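Local coordinates for uncharacterized protein (Bacteroides uniformis, PDB 4JPQ) that is of unknown function but probably binds carbohydrate, as a member of carbohydrate-binding family 9, at residues F105-I115 / V135-F146. Numbering follows the deposited sequence.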
ATOM      1  N   PHE A 105      -4.455   3.075  -2.038  1.00 49.63           N
ATOM      2  CA  PHE A 105      -3.199   3.704  -2.397  1.00 47.98           C
ATOM      3  C   PHE A 105      -2.422   2.636  -3.143  1.00 46.82           C
ATOM      4  O   PHE A 105      -1.967   1.679  -2.523  1.00 48.39           O
ATOM      5  CB  PHE A 105      -2.431   4.137  -1.144  1.00 47.48           C
ATOM      6  CG  PHE A 105      -3.137   5.175  -0.332  1.00 43.72           C
ATOM      7  CD1 PHE A 105      -4.103   4.805   0.593  1.00 41.70           C
ATOM      8  CD2 PHE A 105      -2.816   6.519  -0.464  1.00 42.94           C
ATOM      9  CE1 PHE A 105      -4.746   5.760   1.359  1.00 48.48           C
ATOM     10  CE2 PHE A 105      -3.464   7.481   0.300  1.00 44.62           C
ATOM     11  CZ  PHE A 105      -4.426   7.103   1.210  1.00 42.88           C
ATOM     12  N   GLU A 106      -2.304   2.784  -4.461  1.00 46.80           N
ATOM     13  CA  GLU A 106      -1.593   1.826  -5.305  1.00 47.49           C
ATOM     14  C   GLU A 106      -0.391   2.562  -5.867  1.00 44.23           C
ATOM     15  O   GLU A 106      -0.543   3.640  -6.439  1.00 44.33           O
ATOM     16  CB  GLU A 106      -2.520   1.317  -6.410  1.00 50.50           C
ATOM     17  CG  GLU A 106      -3.826   0.723  -5.877  1.00 56.75           C
ATOM     18  CD  GLU A 106      -4.731   0.115  -6.937  1.00 58.75           C
ATOM     19  OE1 GLU A 106      -4.277  -0.164  -8.055  1.00 55.86           O
ATOM     20  OE2 GLU A 106      -5.924  -0.103  -6.640  1.00 65.34           O
ATOM     21  N   CYS A 107       0.797   1.985  -5.699  1.00 43.96           N
ATOM     22  CA  CYS A 107       2.047   2.628  -6.123  1.00 42.70           C
ATOM     23  C   CYS A 107       2.946   1.651  -6.879  1.00 46.11           C
ATOM     24  O   CYS A 107       3.228   0.554  -6.367  1.00 47.88           O
ATOM     25  CB  CYS A 107       2.749   3.147  -4.876  1.00 50.05           C
ATOM     26  SG  CYS A 107       3.966   4.423  -5.203  1.00 57.74           S
ATOM     27  N   ASN A 108       3.346   1.994  -8.110  1.00 47.53           N
ATOM     28  CA  ASN A 108       4.246   1.095  -8.868  1.00 44.12           C
ATOM     29  C   ASN A 108       5.666   1.252  -8.369  1.00 46.89           C
ATOM     30  O   ASN A 108       5.980   2.232  -7.670  1.00 51.40           O
ATOM     31  CB  ASN A 108       4.136   1.216 -10.407  1.00 39.53           C
ATOM     32  CG  ASN A 108       4.680   2.523 -10.988  1.00 42.99           C
ATOM     33  OD1 ASN A 108       5.324   3.327 -10.322  1.00 43.83           O
ATOM     34  ND2 ASN A 108       4.433   2.715 -12.283  1.00 49.34           N
ATOM     35  N   CYS A 109       6.522   0.310  -8.762  1.00 51.21           N
ATOM     36  CA  CYS A 109       7.936   0.289  -8.338  1.00 49.47           C
ATOM     37  C   CYS A 109       8.778   1.525  -8.696  1.00 45.60           C
ATOM     38  O   CYS A 109       9.826   1.732  -8.093  1.00 49.49           O
ATOM     39  CB  CYS A 109       8.631  -0.977  -8.841  1.00 47.64           C
ATOM     40  SG  CYS A 109       8.729  -1.102 -10.634  1.00 53.08           S
ATOM     41  N   ALA A 110       8.329   2.326  -9.663  1.00 46.24           N
ATOM     42  CA  ALA A 110       8.997   3.595 -10.022  1.00 49.42           C
ATOM     43  C   ALA A 110       8.508   4.808  -9.221  1.00 44.61           C
ATOM     44  O   ALA A 110       9.023   5.908  -9.424  1.00 47.62           O
ATOM     45  CB  ALA A 110       8.863   3.864 -11.516  1.00 51.87           C
ATOM     46  N   GLY A 111       7.529   4.618  -8.332  1.00 40.60           N
ATOM     47  CA  GLY A 111       6.986   5.698  -7.509  1.00 39.91           C
ATOM     48  C   GLY A 111       5.718   6.381  -7.986  1.00 41.64           C
ATOM     49  O   GLY A 111       5.226   7.274  -7.295  1.00 49.47           O
ATOM     50  N   ARG A 112       5.200   6.019  -9.160  1.00 44.43           N
ATOM     51  CA  ARG A 112       3.932   6.579  -9.650  1.00 45.78           C
ATOM     52  C   ARG A 112       2.847   6.044  -8.722  1.00 47.37           C
ATOM     53  O   ARG A 112       2.821   4.826  -8.445  1.00 46.27           O
ATOM     54  CB  ARG A 112       3.597   6.116 -11.065  1.00 51.61           C
ATOM     55  CG  ARG A 112       4.557   6.469 -12.175  1.00 57.23           C
ATOM     56  CD  ARG A 112       4.737   7.969 -12.390  1.00 73.03           C
ATOM     57  NE  ARG A 112       5.925   8.469 -11.697  1.00 88.48           N
ATOM     58  CZ  ARG A 112       7.195   8.295 -12.107  1.00 95.49           C
ATOM     59  NH1 ARG A 112       7.508   7.586 -13.209  1.00 83.07           N
ATOM     60  NH2 ARG A 112       8.184   8.811 -11.379  1.00112.55           N
ATOM     61  N   LEU A 113       1.950   6.932  -8.288  1.00 47.11           N
ATOM     62  CA  LEU A 113       0.882   6.598  -7.332  1.00 47.94           C
ATOM     63  C   LEU A 113      -0.523   6.876  -7.846  1.00 47.41           C
ATOM     64  O   LEU A 113      -0.761   7.869  -8.536  1.00 47.22           O
ATOM     65  CB  LEU A 113       1.083   7.431  -6.072  1.00 46.96           C
ATOM     66  CG  LEU A 113       0.078   7.438  -4.909  1.00 47.65           C
ATOM     67  CD1 LEU A 113       0.068   6.111  -4.171  1.00 54.58           C
ATOM     68  CD2 LEU A 113       0.410   8.577  -3.953  1.00 54.88           C
ATOM     69  N   LEU A 114      -1.440   6.001  -7.446  1.00 51.66           N
ATOM     70  CA  LEU A 114      -2.873   6.111  -7.707  1.00 51.88           C
ATOM     71  C   LEU A 114      -3.579   6.096  -6.351  1.00 53.65           C
ATOM     72  O   LEU A 114      -3.245   5.258  -5.484  1.00 45.64           O
ATOM     73  CB  LEU A 114      -3.371   4.920  -8.519  1.00 50.59           C
ATOM     74  CG  LEU A 114      -4.890   4.682  -8.630  1.00 56.30           C
ATOM     75  CD1 LEU A 114      -5.527   5.716  -9.527  1.00 58.25           C
ATOM     76  CD2 LEU A 114      -5.187   3.288  -9.147  1.00 56.40           C
ATOM     77  N   ILE A 115      -4.536   7.012  -6.181  1.00 51.85           N
ATOM     78  CA  ILE A 115      -5.385   7.056  -4.992  1.00 48.66           C
ATOM     79  C   ILE A 115      -6.826   7.258  -5.431  1.00 52.07           C
ATOM     80  O   ILE A 115      -7.092   8.133  -6.247  1.00 53.47           O
ATOM     81  CB  ILE A 115      -5.080   8.216  -4.014  1.00 44.22           C
ATOM     82  CG1 ILE A 115      -3.600   8.328  -3.676  1.00 43.37           C
ATOM     83  CG2 ILE A 115      -5.869   8.024  -2.710  1.00 50.07           C
ATOM     84  CD1 ILE A 115      -3.260   9.561  -2.849  1.00 45.65           C
ATOM     85  N   VAL A 135       1.203  12.855  -0.404  1.00 44.66           N
ATOM     86  CA  VAL A 135       1.792  11.532  -0.125  1.00 48.41           C
ATOM     87  C   VAL A 135       3.222  11.488  -0.623  1.00 50.65           C
ATOM     88  O   VAL A 135       3.464  11.463  -1.828  1.00 46.74           O
ATOM     89  CB  VAL A 135       0.988  10.372  -0.749  1.00 43.61           C
ATOM     90  CG1 VAL A 135       1.638   9.033  -0.407  1.00 51.47           C
ATOM     91  CG2 VAL A 135      -0.460  10.403  -0.265  1.00 44.61           C
ATOM     92  N   LYS A 136       4.157  11.492   0.319  1.00 59.39           N
ATOM     93  CA  LYS A 136       5.574  11.434   0.003  1.00 57.17           C
ATOM     94  C   LYS A 136       5.879   9.976  -0.257  1.00 50.89           C
ATOM     95  O   LYS A 136       5.302   9.095   0.377  1.00 47.10           O
ATOM     96  CB  LYS A 136       6.437  11.989   1.135  1.00 56.94           C
ATOM     97  CG  LYS A 136       6.166  13.446   1.459  1.00 61.07           C
ATOM     98  CD  LYS A 136       6.831  13.817   2.784  1.00 69.22           C
ATOM     99  CE  LYS A 136       6.653  15.290   3.121  1.00 83.29           C
ATOM    100  NZ  LYS A 136       7.448  15.664   4.319  1.00 89.82           N
ATOM    101  N   ARG A 137       6.769   9.749  -1.216  1.00 51.82           N
ATOM    102  CA  ARG A 137       7.160   8.426  -1.654  1.00 48.44           C
ATOM    103  C   ARG A 137       8.649   8.319  -1.905  1.00 53.03           C
ATOM    104  O   ARG A 137       9.333   9.335  -2.091  1.00 43.85           O
ATOM    105  CB  ARG A 137       6.490   8.150  -2.978  1.00 53.11           C
ATOM    106  CG  ARG A 137       4.990   7.995  -2.912  1.00 62.32           C
ATOM    107  CD  ARG A 137       4.364   8.339  -4.251  1.00 72.96           C
ATOM    108  NE  ARG A 137       3.970   9.749  -4.401  1.00 62.69           N
ATOM    109  CZ  ARG A 137       3.576  10.320  -5.546  1.00 55.83           C
ATOM    110  NH1 ARG A 137       3.576   9.657  -6.709  1.00 51.62           N
ATOM    111  NH2 ARG A 137       3.208  11.593  -5.538  1.00 62.70           N
ATOM    112  N   TRP A 138       9.123   7.072  -1.933  1.00 49.21           N
ATOM    113  CA  TRP A 138      10.502   6.738  -2.299  1.00 46.24           C
ATOM    114  C   TRP A 138      10.552   5.276  -2.725  1.00 48.05           C
ATOM    115  O   TRP A 138       9.895   4.434  -2.108  1.00 47.16           O
ATOM    116  CB  TRP A 138      11.484   6.976  -1.133  1.00 47.21           C
ATOM    117  CG  TRP A 138      12.865   6.383  -1.383  1.00 49.48           C
ATOM    118  CD1 TRP A 138      13.915   6.985  -2.015  1.00 56.51           C
ATOM    119  CD2 TRP A 138      13.298   5.057  -1.065  1.00 45.79           C
ATOM    120  NE1 TRP A 138      14.989   6.128  -2.083  1.00 53.13           N
ATOM    121  CE2 TRP A 138      14.638   4.932  -1.519  1.00 46.27           C
ATOM    122  CE3 TRP A 138      12.693   3.965  -0.429  1.00 43.83           C
ATOM    123  CZ2 TRP A 138      15.395   3.753  -1.345  1.00 42.01           C
ATOM    124  CZ3 TRP A 138      13.452   2.768  -0.261  1.00 48.12           C
ATOM    125  CH2 TRP A 138      14.787   2.684  -0.721  1.00 42.75           C
ATOM    126  N   SER A 139      11.348   4.991  -3.751  1.00 56.39           N
ATOM    127  CA  SER A 139      11.603   3.623  -4.198  1.00 58.58           C
ATOM    128  C   SER A 139      13.057   3.437  -4.591  1.00 48.91           C
ATOM    129  O   SER A 139      13.715   4.386  -5.005  1.00 65.51           O
ATOM    130  CB  SER A 139      10.718   3.250  -5.380  1.00 62.27           C
ATOM    131  OG  SER A 139      11.041   1.950  -5.855  1.00 61.78           O
ATOM    132  N   SER A 140      13.528   2.195  -4.482  1.00 47.30           N
ATOM    133  CA  SER A 140      14.880   1.809  -4.915  1.00 46.08           C
ATOM    134  C   SER A 140      14.982   1.754  -6.448  1.00 48.11           C
ATOM    135  O   SER A 140      16.097   1.674  -6.972  1.00 61.74           O
ATOM    136  CB  SER A 140      15.324   0.470  -4.279  1.00 45.66           C
ATOM    137  OG  SER A 140      14.538  -0.638  -4.719  1.00 49.24           O
ATOM    138  N   LEU A 141      13.838   1.737  -7.152  1.00 49.59           N
ATOM    139  CA  LEU A 141      13.763   1.786  -8.622  1.00 56.55           C
ATOM    140  C   LEU A 141      13.063   3.068  -9.096  1.00 53.11           C
ATOM    141  O   LEU A 141      12.530   3.116 -10.213  1.00 57.10           O
ATOM    142  CB  LEU A 141      13.011   0.555  -9.149  1.00 53.34           C
ATOM    143  CG  LEU A 141      13.634  -0.798  -8.845  1.00 52.73           C
ATOM    144  CD1 LEU A 141      12.694  -1.900  -9.300  1.00 50.67           C
ATOM    145  CD2 LEU A 141      14.983  -0.931  -9.514  1.00 58.04           C
ATOM    146  N   ALA A 142      13.108   4.117  -8.276  1.00 56.98           N
ATOM    147  CA  ALA A 142      12.450   5.390  -8.595  1.00 61.07           C
ATOM    148  C   ALA A 142      13.108   6.066  -9.775  1.00 63.62           C
ATOM    149  O   ALA A 142      14.292   5.822 -10.069  1.00 77.38           O
ATOM    150  CB  ALA A 142      12.437   6.336  -7.388  1.00 58.66           C
ATOM    151  N   GLY A 143      12.310   6.888 -10.456  1.00 68.58           N
ATOM    152  CA  GLY A 143      12.744   7.659 -11.608  1.00 67.89           C
ATOM    153  C   GLY A 143      11.873   7.473 -12.830  1.00 65.35           C
ATOM    154  O   GLY A 143      10.660   7.294 -12.715  1.00 57.78           O
ATOM    155  N   GLU A 144      12.518   7.515 -13.995  1.00 74.14           N
ATOM    156  CA  GLU A 144      11.849   7.461 -15.296  1.00 82.76           C
ATOM    157  C   GLU A 144      10.962   6.219 -15.436  1.00 69.13           C
ATOM    158  O   GLU A 144      11.280   5.184 -14.850  1.00 60.61           O
ATOM    159  CB  GLU A 144      12.870   7.401 -16.475  1.00106.25           C
ATOM    160  CG  GLU A 144      14.001   8.431 -16.539  1.00119.41           C
ATOM    161  CD  GLU A 144      13.536   9.869 -16.466  1.00131.58           C
ATOM    162  OE1 GLU A 144      12.384  10.173 -16.880  1.00130.74           O
ATOM    163  OE2 GLU A 144      14.348  10.700 -16.003  1.00129.95           O
ATOM    164  N   PRO A 145       9.857   6.315 -16.209  1.00 64.82           N
ATOM    165  CA  PRO A 145       9.099   5.085 -16.489  1.00 57.42           C
ATOM    166  C   PRO A 145       9.946   4.124 -17.348  1.00 57.27           C
ATOM    167  O   PRO A 145      10.807   4.590 -18.106  1.00 61.10           O
ATOM    168  CB  PRO A 145       7.866   5.569 -17.276  1.00 55.84           C
ATOM    169  CG  PRO A 145       7.871   7.055 -17.204  1.00 59.68           C
ATOM    170  CD  PRO A 145       9.250   7.508 -16.839  1.00 62.85           C
ATOM    171  N   PHE A 146       9.727   2.813 -17.214  1.00 56.91           N
ATOM    172  CA  PHE A 146      10.498   1.798 -17.976  1.00 56.81           C
ATOM    173  C   PHE A 146       9.712   0.540 -18.338  1.00 53.10           C
ATOM    174  O   PHE A 146       8.890   0.071 -17.552  1.00 50.31           O
ATOM    175  CB  PHE A 146      11.794   1.402 -17.224  1.00 53.43           C
ATOM    176  CG  PHE A 146      11.582   0.877 -15.810  1.00 49.61           C
ATOM    177  CD1 PHE A 146      11.345  -0.488 -15.564  1.00 50.89           C
ATOM    178  CD2 PHE A 146      11.661   1.733 -14.717  1.00 48.05           C
ATOM    179  CE1 PHE A 146      11.173  -0.969 -14.267  1.00 46.21           C
ATOM    180  CE2 PHE A 146      11.488   1.258 -13.411  1.00 52.59           C
ATOM    181  CZ  PHE A 146      11.243  -0.097 -13.184  1.00 45.50           C
TER
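Ala-110 meets Ala-142 at 4.1 Å between CA atoms, where the tip of the hairpin 105-115 runs into the bend of 135-146. Both places are type I turns, Asn-108 to Gly-111 and Ser-139 to Ala-142. Two CA-H...O contacts join them, Ala-110 CA to Leu-141 O and Ala-142 CA to Ala-110 O. Ser-139 OG hydrogen-bonds to Cys-109 O at 2.6 Å, tying the bend to the hairpin tip, and also accepts from Leu-141 N, which makes an ST turn; Glu-156 O is another partner of this hydroxyl. The hairpin joins strands 102-108 and 113-118, and strand 136-139 pairs instead with 152-162; turns and side chains bridge these strands, consistent with the beta-sandwich of carbohydrate-binding family 9 modules. Val-135, just ahead of strand 136-139, packs at about a right angle to Leu-113, CB to CD2 at 3.7 Å, and meets Ile-115 tip to tip. Arg-137 bends at chi3 (-91°), which lays its guanidinium beside the hairpin: NH1 donates in the carbonyl plane of Gly-111 O at 3.0 Å, NE bonds to Val-135 O, and Leu-113 CD2 lies over one face. NH1 also forms a salt bridge to Asp-80, which in turn accepts from Leu-113 N. A leucine in place of Arg-137 would probably leave Gly-111 O without this donor and Asp-80 without its cationic mate. Arg-112 grips Gly-143 O end-on, NH1 and NH2 each at 3.2 Å and the oxygen near the guanidinium plane. At the tip itself, Cys-109 SG approaches the Phe-146 ring obliquely, 3.7 Å from CZ, and Ala-110 CB touches CE2.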